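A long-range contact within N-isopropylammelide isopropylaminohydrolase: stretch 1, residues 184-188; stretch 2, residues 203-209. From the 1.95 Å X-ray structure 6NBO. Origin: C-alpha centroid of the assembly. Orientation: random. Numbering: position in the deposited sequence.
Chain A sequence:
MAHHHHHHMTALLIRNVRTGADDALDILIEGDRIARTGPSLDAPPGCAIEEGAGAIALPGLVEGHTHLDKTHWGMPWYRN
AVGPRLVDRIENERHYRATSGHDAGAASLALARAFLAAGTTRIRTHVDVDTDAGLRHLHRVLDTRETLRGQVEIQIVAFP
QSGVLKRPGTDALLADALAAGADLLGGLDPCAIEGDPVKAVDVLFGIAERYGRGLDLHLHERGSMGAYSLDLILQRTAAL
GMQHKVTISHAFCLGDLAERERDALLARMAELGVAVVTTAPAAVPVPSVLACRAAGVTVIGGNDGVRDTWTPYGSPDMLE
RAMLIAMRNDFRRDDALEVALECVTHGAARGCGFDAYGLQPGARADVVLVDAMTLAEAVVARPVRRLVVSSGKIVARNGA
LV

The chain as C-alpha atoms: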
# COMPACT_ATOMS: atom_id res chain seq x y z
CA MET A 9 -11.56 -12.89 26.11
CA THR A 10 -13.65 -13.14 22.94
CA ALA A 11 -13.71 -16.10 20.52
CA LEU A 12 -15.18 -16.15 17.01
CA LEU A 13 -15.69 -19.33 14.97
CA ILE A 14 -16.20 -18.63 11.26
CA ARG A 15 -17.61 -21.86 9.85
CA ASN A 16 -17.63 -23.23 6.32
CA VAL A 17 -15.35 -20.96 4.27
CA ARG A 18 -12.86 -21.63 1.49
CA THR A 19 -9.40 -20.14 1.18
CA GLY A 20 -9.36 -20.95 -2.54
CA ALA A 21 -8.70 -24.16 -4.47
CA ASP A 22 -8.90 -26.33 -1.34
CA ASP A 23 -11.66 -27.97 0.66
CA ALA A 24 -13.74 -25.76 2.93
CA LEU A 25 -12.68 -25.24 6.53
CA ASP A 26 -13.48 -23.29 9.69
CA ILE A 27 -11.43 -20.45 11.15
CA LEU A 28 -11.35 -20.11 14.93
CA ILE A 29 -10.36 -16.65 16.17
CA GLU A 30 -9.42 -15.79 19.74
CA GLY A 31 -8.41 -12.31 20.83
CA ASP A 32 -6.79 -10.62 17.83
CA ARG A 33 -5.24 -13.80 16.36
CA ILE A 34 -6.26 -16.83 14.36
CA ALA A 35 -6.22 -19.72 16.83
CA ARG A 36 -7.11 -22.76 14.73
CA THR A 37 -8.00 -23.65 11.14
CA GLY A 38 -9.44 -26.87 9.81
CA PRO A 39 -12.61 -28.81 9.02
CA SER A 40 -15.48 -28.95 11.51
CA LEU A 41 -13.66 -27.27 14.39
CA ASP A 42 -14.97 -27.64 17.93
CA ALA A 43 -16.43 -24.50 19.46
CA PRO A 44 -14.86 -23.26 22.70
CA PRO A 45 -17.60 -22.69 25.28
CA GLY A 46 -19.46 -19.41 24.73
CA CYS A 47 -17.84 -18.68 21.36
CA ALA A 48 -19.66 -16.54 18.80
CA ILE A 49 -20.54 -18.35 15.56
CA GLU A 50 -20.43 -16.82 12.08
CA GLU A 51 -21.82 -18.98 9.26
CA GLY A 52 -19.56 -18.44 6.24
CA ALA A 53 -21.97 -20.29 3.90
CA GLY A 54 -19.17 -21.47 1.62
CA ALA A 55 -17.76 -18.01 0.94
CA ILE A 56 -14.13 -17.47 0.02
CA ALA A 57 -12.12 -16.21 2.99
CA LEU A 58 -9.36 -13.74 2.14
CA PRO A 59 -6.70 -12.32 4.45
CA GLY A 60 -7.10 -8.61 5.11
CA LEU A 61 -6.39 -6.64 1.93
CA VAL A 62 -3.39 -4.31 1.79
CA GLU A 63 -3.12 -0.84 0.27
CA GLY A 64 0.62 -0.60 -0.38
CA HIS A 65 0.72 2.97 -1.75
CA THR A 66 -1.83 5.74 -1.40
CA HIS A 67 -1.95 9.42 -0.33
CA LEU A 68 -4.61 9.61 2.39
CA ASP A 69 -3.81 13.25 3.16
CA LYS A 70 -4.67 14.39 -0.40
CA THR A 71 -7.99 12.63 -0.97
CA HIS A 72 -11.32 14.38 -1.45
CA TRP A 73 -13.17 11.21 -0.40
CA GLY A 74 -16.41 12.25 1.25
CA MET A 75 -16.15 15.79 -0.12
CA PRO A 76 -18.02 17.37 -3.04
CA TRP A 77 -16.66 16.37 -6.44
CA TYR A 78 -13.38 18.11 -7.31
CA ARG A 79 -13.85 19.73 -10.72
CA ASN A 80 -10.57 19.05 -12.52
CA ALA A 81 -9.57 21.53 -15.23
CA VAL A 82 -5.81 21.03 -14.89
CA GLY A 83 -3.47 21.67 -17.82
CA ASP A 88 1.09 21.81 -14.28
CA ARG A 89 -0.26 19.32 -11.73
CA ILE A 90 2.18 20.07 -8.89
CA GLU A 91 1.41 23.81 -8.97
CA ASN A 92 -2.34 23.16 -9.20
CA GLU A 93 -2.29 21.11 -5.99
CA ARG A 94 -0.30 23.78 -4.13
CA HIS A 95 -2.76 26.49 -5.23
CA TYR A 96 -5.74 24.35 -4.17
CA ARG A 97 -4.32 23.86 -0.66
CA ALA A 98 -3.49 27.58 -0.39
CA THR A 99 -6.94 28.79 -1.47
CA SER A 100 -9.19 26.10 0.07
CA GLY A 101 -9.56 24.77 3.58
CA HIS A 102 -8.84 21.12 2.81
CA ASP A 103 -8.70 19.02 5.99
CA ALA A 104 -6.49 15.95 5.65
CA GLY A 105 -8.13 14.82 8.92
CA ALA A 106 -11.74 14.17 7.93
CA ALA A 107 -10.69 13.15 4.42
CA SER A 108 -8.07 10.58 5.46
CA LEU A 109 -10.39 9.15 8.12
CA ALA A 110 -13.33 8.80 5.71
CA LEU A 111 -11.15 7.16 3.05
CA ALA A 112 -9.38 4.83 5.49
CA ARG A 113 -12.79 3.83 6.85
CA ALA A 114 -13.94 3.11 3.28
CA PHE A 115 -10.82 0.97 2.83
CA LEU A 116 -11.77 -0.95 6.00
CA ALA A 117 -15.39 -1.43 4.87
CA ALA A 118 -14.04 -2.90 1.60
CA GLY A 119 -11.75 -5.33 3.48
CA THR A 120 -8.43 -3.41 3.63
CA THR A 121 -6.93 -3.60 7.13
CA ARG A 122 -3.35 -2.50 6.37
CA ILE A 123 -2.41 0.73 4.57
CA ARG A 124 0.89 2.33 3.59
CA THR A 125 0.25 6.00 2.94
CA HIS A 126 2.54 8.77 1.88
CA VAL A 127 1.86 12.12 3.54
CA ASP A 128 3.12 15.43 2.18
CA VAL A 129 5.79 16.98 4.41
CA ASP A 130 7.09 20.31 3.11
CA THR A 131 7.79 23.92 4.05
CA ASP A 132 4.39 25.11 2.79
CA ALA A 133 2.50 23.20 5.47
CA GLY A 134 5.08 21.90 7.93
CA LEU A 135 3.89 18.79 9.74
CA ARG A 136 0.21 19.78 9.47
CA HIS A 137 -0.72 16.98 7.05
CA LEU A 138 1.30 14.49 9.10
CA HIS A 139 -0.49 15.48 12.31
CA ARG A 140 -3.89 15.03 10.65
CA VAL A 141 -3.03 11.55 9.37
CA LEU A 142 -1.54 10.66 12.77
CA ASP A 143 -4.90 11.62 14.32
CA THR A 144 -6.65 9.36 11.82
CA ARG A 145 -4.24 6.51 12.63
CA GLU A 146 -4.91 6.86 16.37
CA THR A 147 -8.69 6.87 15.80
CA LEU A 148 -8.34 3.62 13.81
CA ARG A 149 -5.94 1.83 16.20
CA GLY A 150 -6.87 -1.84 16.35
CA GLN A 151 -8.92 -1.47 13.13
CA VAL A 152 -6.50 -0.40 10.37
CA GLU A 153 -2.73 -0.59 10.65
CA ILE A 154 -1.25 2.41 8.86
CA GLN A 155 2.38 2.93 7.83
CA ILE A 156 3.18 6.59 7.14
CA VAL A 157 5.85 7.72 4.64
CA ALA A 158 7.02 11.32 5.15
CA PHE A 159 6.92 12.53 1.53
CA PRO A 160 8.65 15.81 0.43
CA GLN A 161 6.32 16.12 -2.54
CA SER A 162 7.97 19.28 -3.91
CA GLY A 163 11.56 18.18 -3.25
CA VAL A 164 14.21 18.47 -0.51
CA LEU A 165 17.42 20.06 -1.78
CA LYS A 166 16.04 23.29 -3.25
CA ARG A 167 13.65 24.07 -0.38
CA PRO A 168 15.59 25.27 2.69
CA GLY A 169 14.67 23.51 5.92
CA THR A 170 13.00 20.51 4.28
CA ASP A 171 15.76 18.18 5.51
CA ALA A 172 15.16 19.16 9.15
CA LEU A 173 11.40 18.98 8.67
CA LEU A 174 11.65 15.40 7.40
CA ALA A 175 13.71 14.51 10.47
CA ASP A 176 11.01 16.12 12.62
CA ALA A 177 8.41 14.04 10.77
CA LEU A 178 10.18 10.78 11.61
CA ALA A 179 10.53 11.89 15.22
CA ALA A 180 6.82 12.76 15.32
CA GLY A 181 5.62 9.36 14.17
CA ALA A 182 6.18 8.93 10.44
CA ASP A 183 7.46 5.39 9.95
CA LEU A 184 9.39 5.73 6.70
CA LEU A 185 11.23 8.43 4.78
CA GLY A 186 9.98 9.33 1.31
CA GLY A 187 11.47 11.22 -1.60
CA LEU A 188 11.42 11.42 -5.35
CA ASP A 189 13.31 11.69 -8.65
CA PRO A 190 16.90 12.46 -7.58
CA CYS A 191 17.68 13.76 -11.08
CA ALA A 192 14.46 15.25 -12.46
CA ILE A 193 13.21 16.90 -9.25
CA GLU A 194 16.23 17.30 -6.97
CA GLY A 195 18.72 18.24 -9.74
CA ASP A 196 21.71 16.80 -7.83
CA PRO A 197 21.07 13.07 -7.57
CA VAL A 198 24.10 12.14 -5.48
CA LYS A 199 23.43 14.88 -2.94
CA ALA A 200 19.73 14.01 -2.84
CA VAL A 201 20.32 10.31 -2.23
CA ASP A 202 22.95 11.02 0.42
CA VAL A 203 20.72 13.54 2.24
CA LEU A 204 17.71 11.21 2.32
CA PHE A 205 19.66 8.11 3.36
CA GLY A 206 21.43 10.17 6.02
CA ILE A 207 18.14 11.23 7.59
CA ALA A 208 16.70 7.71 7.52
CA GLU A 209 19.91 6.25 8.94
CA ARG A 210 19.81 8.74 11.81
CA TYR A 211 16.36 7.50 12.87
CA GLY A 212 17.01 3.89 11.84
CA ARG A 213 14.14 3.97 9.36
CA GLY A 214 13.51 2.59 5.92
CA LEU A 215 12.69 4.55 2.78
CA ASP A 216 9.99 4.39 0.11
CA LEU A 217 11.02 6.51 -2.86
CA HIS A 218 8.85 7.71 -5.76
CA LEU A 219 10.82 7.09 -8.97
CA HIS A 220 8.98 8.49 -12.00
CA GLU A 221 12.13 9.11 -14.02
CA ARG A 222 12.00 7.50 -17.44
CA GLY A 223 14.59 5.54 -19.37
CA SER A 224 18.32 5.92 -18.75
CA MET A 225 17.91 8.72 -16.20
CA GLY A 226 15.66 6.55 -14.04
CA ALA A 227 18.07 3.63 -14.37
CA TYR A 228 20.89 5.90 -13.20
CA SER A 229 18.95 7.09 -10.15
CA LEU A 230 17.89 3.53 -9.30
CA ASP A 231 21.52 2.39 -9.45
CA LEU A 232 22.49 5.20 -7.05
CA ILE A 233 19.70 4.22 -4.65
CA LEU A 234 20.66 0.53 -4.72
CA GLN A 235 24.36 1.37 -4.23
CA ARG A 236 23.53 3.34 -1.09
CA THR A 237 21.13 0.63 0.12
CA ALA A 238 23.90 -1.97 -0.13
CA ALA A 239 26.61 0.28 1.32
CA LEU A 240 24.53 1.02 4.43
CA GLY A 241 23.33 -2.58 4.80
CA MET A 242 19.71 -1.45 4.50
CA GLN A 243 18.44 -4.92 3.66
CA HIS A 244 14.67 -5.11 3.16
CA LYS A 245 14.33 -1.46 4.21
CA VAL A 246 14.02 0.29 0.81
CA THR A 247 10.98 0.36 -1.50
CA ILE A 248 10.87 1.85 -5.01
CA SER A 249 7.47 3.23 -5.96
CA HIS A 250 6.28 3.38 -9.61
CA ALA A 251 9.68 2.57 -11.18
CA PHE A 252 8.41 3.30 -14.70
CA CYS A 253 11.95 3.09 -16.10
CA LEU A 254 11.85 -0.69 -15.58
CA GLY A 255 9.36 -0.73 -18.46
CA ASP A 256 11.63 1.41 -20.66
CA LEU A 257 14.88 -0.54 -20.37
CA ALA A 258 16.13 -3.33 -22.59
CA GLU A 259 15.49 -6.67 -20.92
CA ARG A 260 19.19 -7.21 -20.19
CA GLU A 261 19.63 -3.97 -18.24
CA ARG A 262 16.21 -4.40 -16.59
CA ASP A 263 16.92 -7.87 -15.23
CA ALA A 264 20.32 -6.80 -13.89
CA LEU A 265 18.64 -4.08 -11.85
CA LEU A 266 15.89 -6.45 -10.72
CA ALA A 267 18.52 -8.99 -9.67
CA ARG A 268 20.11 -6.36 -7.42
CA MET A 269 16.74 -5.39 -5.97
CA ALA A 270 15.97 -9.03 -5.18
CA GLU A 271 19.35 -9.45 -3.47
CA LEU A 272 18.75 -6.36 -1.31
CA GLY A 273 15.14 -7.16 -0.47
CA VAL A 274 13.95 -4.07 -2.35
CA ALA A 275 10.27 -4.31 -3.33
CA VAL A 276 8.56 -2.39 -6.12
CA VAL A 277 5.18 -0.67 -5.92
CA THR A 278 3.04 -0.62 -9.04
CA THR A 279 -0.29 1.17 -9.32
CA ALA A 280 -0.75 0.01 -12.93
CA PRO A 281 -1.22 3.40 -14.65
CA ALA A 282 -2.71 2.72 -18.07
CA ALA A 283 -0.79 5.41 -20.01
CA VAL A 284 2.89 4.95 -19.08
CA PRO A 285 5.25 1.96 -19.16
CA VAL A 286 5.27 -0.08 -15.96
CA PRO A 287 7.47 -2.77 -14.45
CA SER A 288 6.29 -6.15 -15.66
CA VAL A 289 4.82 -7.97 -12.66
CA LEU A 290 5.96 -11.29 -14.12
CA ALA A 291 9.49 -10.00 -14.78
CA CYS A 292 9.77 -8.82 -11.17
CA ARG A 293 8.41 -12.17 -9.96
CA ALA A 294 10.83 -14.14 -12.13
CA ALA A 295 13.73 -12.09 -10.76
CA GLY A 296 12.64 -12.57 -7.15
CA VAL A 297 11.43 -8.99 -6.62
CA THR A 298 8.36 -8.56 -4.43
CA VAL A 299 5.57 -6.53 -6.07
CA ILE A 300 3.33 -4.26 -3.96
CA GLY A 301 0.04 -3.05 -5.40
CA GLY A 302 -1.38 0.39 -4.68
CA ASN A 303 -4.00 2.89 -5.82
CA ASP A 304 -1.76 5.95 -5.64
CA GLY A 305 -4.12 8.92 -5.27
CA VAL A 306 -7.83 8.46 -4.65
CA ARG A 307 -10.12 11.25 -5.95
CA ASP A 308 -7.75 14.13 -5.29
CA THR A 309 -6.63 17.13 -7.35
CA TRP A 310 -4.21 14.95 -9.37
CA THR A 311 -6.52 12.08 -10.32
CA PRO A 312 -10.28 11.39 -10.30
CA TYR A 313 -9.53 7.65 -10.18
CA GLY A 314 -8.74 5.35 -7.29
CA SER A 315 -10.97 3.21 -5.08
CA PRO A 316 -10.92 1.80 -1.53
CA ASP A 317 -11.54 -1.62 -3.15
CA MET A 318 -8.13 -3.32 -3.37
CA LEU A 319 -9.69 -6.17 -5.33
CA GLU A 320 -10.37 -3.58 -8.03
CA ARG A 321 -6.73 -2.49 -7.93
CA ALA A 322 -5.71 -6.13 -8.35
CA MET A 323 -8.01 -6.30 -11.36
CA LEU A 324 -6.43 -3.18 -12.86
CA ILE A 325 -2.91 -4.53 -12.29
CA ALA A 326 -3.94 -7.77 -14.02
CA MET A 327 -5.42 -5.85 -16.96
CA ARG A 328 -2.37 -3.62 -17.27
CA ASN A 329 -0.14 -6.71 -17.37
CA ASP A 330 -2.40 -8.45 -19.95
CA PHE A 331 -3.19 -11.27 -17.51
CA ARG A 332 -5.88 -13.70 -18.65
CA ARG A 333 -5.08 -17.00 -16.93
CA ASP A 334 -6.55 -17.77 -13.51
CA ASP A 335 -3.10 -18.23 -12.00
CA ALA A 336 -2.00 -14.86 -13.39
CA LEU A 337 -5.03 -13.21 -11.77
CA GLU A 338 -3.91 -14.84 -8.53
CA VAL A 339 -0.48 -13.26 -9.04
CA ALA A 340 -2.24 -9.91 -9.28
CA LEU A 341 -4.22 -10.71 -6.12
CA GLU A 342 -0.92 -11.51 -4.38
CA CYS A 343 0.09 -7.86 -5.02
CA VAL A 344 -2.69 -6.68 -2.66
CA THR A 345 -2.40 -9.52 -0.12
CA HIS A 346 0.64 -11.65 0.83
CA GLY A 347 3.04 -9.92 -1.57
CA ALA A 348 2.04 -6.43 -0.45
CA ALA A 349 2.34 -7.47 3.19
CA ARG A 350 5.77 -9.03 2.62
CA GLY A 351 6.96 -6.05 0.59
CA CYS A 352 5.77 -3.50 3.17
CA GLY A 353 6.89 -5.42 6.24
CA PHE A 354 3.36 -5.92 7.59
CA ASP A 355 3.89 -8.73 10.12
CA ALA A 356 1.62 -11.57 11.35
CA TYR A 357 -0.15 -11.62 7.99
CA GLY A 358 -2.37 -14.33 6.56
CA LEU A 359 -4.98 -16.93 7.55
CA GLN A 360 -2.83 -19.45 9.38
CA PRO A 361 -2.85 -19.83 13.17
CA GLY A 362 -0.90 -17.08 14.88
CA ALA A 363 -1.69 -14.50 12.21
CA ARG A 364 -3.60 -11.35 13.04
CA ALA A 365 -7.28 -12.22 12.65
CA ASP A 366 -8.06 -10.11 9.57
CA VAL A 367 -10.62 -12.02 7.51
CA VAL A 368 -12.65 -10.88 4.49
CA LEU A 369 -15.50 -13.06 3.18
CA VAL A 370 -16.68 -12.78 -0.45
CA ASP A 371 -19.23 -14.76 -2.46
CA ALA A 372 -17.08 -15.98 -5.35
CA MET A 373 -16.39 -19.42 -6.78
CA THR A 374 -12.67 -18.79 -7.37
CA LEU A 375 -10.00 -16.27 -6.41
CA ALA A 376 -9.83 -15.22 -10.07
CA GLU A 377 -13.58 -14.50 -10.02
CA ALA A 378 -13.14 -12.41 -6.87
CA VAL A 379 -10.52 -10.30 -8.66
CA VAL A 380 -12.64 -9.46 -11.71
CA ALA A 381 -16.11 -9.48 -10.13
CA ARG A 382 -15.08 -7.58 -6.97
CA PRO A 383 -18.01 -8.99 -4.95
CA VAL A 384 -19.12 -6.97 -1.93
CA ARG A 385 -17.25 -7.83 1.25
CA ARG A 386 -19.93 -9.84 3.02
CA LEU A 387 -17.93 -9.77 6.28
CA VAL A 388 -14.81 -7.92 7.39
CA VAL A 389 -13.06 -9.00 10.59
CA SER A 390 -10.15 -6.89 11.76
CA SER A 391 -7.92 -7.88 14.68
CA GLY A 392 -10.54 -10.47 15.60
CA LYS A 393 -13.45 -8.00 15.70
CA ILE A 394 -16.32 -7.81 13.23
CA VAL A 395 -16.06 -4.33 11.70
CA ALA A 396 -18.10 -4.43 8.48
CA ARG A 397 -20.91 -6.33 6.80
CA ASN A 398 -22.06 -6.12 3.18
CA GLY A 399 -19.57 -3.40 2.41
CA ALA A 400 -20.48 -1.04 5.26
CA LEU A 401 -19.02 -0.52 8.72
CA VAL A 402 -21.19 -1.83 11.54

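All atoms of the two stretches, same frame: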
# COMPACT_ATOMS: atom_id res chain seq x y z
N LEU A 184 8.45 5.90 7.80
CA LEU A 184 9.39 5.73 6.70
C LEU A 184 9.69 7.09 6.09
O LEU A 184 8.87 8.01 6.16
CB LEU A 184 8.82 4.81 5.60
CG LEU A 184 8.55 3.37 6.04
CD1 LEU A 184 7.62 2.69 5.06
CD2 LEU A 184 9.86 2.62 6.14
N LEU A 185 10.87 7.21 5.49
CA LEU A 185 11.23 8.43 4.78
C LEU A 185 10.89 8.27 3.31
O LEU A 185 11.20 7.25 2.69
CB LEU A 185 12.71 8.74 4.96
CG LEU A 185 13.15 10.11 4.43
CD1 LEU A 185 12.33 11.22 5.10
CD2 LEU A 185 14.65 10.31 4.67
N GLY A 186 10.25 9.29 2.73
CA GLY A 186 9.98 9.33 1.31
C GLY A 186 10.90 10.29 0.57
O GLY A 186 11.79 10.92 1.13
N GLY A 187 10.64 10.40 -0.73
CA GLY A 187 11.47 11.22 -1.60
C GLY A 187 11.13 10.90 -3.03
O GLY A 187 10.31 10.02 -3.32
N LEU A 188 11.76 11.64 -3.95
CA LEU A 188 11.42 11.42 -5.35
C LEU A 188 12.56 11.87 -6.25
O LEU A 188 13.39 12.70 -5.88
CB LEU A 188 10.12 12.14 -5.75
CG LEU A 188 10.07 13.65 -5.96
CD1 LEU A 188 8.69 14.05 -6.48
CD2 LEU A 188 10.39 14.41 -4.67
N VAL A 203 21.48 12.83 1.21
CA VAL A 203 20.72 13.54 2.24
C VAL A 203 19.60 12.66 2.78
O VAL A 203 19.43 12.51 4.00
CB VAL A 203 20.17 14.87 1.68
CG1 VAL A 203 19.06 15.42 2.59
CG2 VAL A 203 21.29 15.91 1.54
N LEU A 204 18.82 12.05 1.89
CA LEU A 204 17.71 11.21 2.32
C LEU A 204 18.19 10.00 3.12
O LEU A 204 17.64 9.69 4.18
CB LEU A 204 16.90 10.77 1.11
CG LEU A 204 16.07 11.85 0.42
CD1 LEU A 204 15.49 11.30 -0.88
CD2 LEU A 204 14.97 12.34 1.36
N PHE A 205 19.19 9.27 2.61
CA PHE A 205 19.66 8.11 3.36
C PHE A 205 20.27 8.52 4.70
O PHE A 205 20.17 7.78 5.68
CB PHE A 205 20.65 7.28 2.54
CG PHE A 205 19.98 6.27 1.65
CD1 PHE A 205 19.45 6.64 0.42
CD2 PHE A 205 19.82 4.95 2.07
CE1 PHE A 205 18.81 5.71 -0.39
CE2 PHE A 205 19.19 4.02 1.27
CZ PHE A 205 18.67 4.40 0.03
N GLY A 206 20.90 9.70 4.75
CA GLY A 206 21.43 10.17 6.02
C GLY A 206 20.35 10.38 7.05
O GLY A 206 20.49 9.97 8.21
N ILE A 207 19.24 10.99 6.65
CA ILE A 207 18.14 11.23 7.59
C ILE A 207 17.56 9.91 8.06
O ILE A 207 17.37 9.70 9.26
CB ILE A 207 17.07 12.12 6.95
CG1 ILE A 207 17.65 13.50 6.61
CG2 ILE A 207 15.84 12.25 7.88
CD1 ILE A 207 16.74 14.33 5.71
N ALA A 208 17.28 8.99 7.13
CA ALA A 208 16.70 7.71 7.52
C ALA A 208 17.64 6.94 8.43
O ALA A 208 17.21 6.33 9.42
CB ALA A 208 16.35 6.89 6.29
N GLU A 209 18.93 6.96 8.12
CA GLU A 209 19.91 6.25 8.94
C GLU A 209 19.93 6.80 10.36
O GLU A 209 20.08 6.05 11.33
CB GLU A 209 21.30 6.34 8.30
CG GLU A 209 22.40 5.63 9.07
CD GLU A 209 22.61 4.20 8.61
OE1 GLU A 209 21.67 3.61 8.03
OE2 GLU A 209 23.72 3.67 8.81

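A helix can pack on a strand by closing several of its residues around one apolar side chain, and in N-isopropylammelide isopropylaminohydrolase that side chain is Leu185. Its CA-to-CB bond points toward the helix, and with chi1 at t and chi2 at p its methyl CD2 is carried in among three helical residues. Leu185 CD2 lies 3.9 Å from Leu204 CD2, 3.8 Å from Ile207 CB and 4.1 Å from Ala208 CB, all ordinary van der Waals separations. The strand through residues 184-188 and the helix through 203-209 run nearly antiparallel, with an angle of 169° between their directions and a closest approach of 8.9 Å between their axes. No hydrogen bond joins them, and the 213 Å² buried between them, counting both sides, comes mostly from leucine.

The spacing of the helical partners follows from the helix itself: Ile207 and Ala208 follow Leu204 by three and four residues, close to one turn, so their CA-to-CB bonds all face the strand. That of Phe205 points away, and neither Phe205 nor Gly206 gives up any surface to the contact. Alternation does the same work in the strand, where the CA-to-CB bonds of Leu184 and Leu188 point away while that of Leu185 points toward the helix.

The two ends of the register differ in closeness. The CA atoms of Leu185 and Ala208 are 6.2 Å apart, whereas the CA atoms of Gly187 and Leu204 are 7.4 Å apart. A small side chain at Ala208 accompanies the nearer approach; at the wider one, Leu204, in the m,t rotamer, reaches across to a residue with no side chain. Leu204 CD1 comes to 4.1 Å from Gly187 CA. A CB built in ideal geometry on Gly187 would point toward the helix and fall only 2.6 Å from Leu204 CD1, a clash, so the leucine methyl occupies room that the glycine leaves free. An ideal CB on Gly186, by contrast, would point away and meet nothing of the helix within 5.5 Å.

Towards its polar edge the contact brings methyl groups up against backbone atoms. Leu185 CD2 sits 3.1 Å from Leu204 O, a tight approach for carbon and oxygen, and 3.8 Å from Ala208 N. Those two backbone atoms are already satisfied within the helix, since Ala208 N donates to Leu204 O at 3.1 Å; the methyl therefore packs beside a helical hydrogen bond without replacing it. The strand offers a less comfortable case. Gly186 O lies 3.5 Å from Leu204 CD2, a carbon that cannot serve as a hydrogen-bond donor to it, and this carbonyl oxygen is buried by the contact without a partner anywhere in the model. The example thus shows close apolar packing at its centre and, at its margin, one polar atom left unpaired.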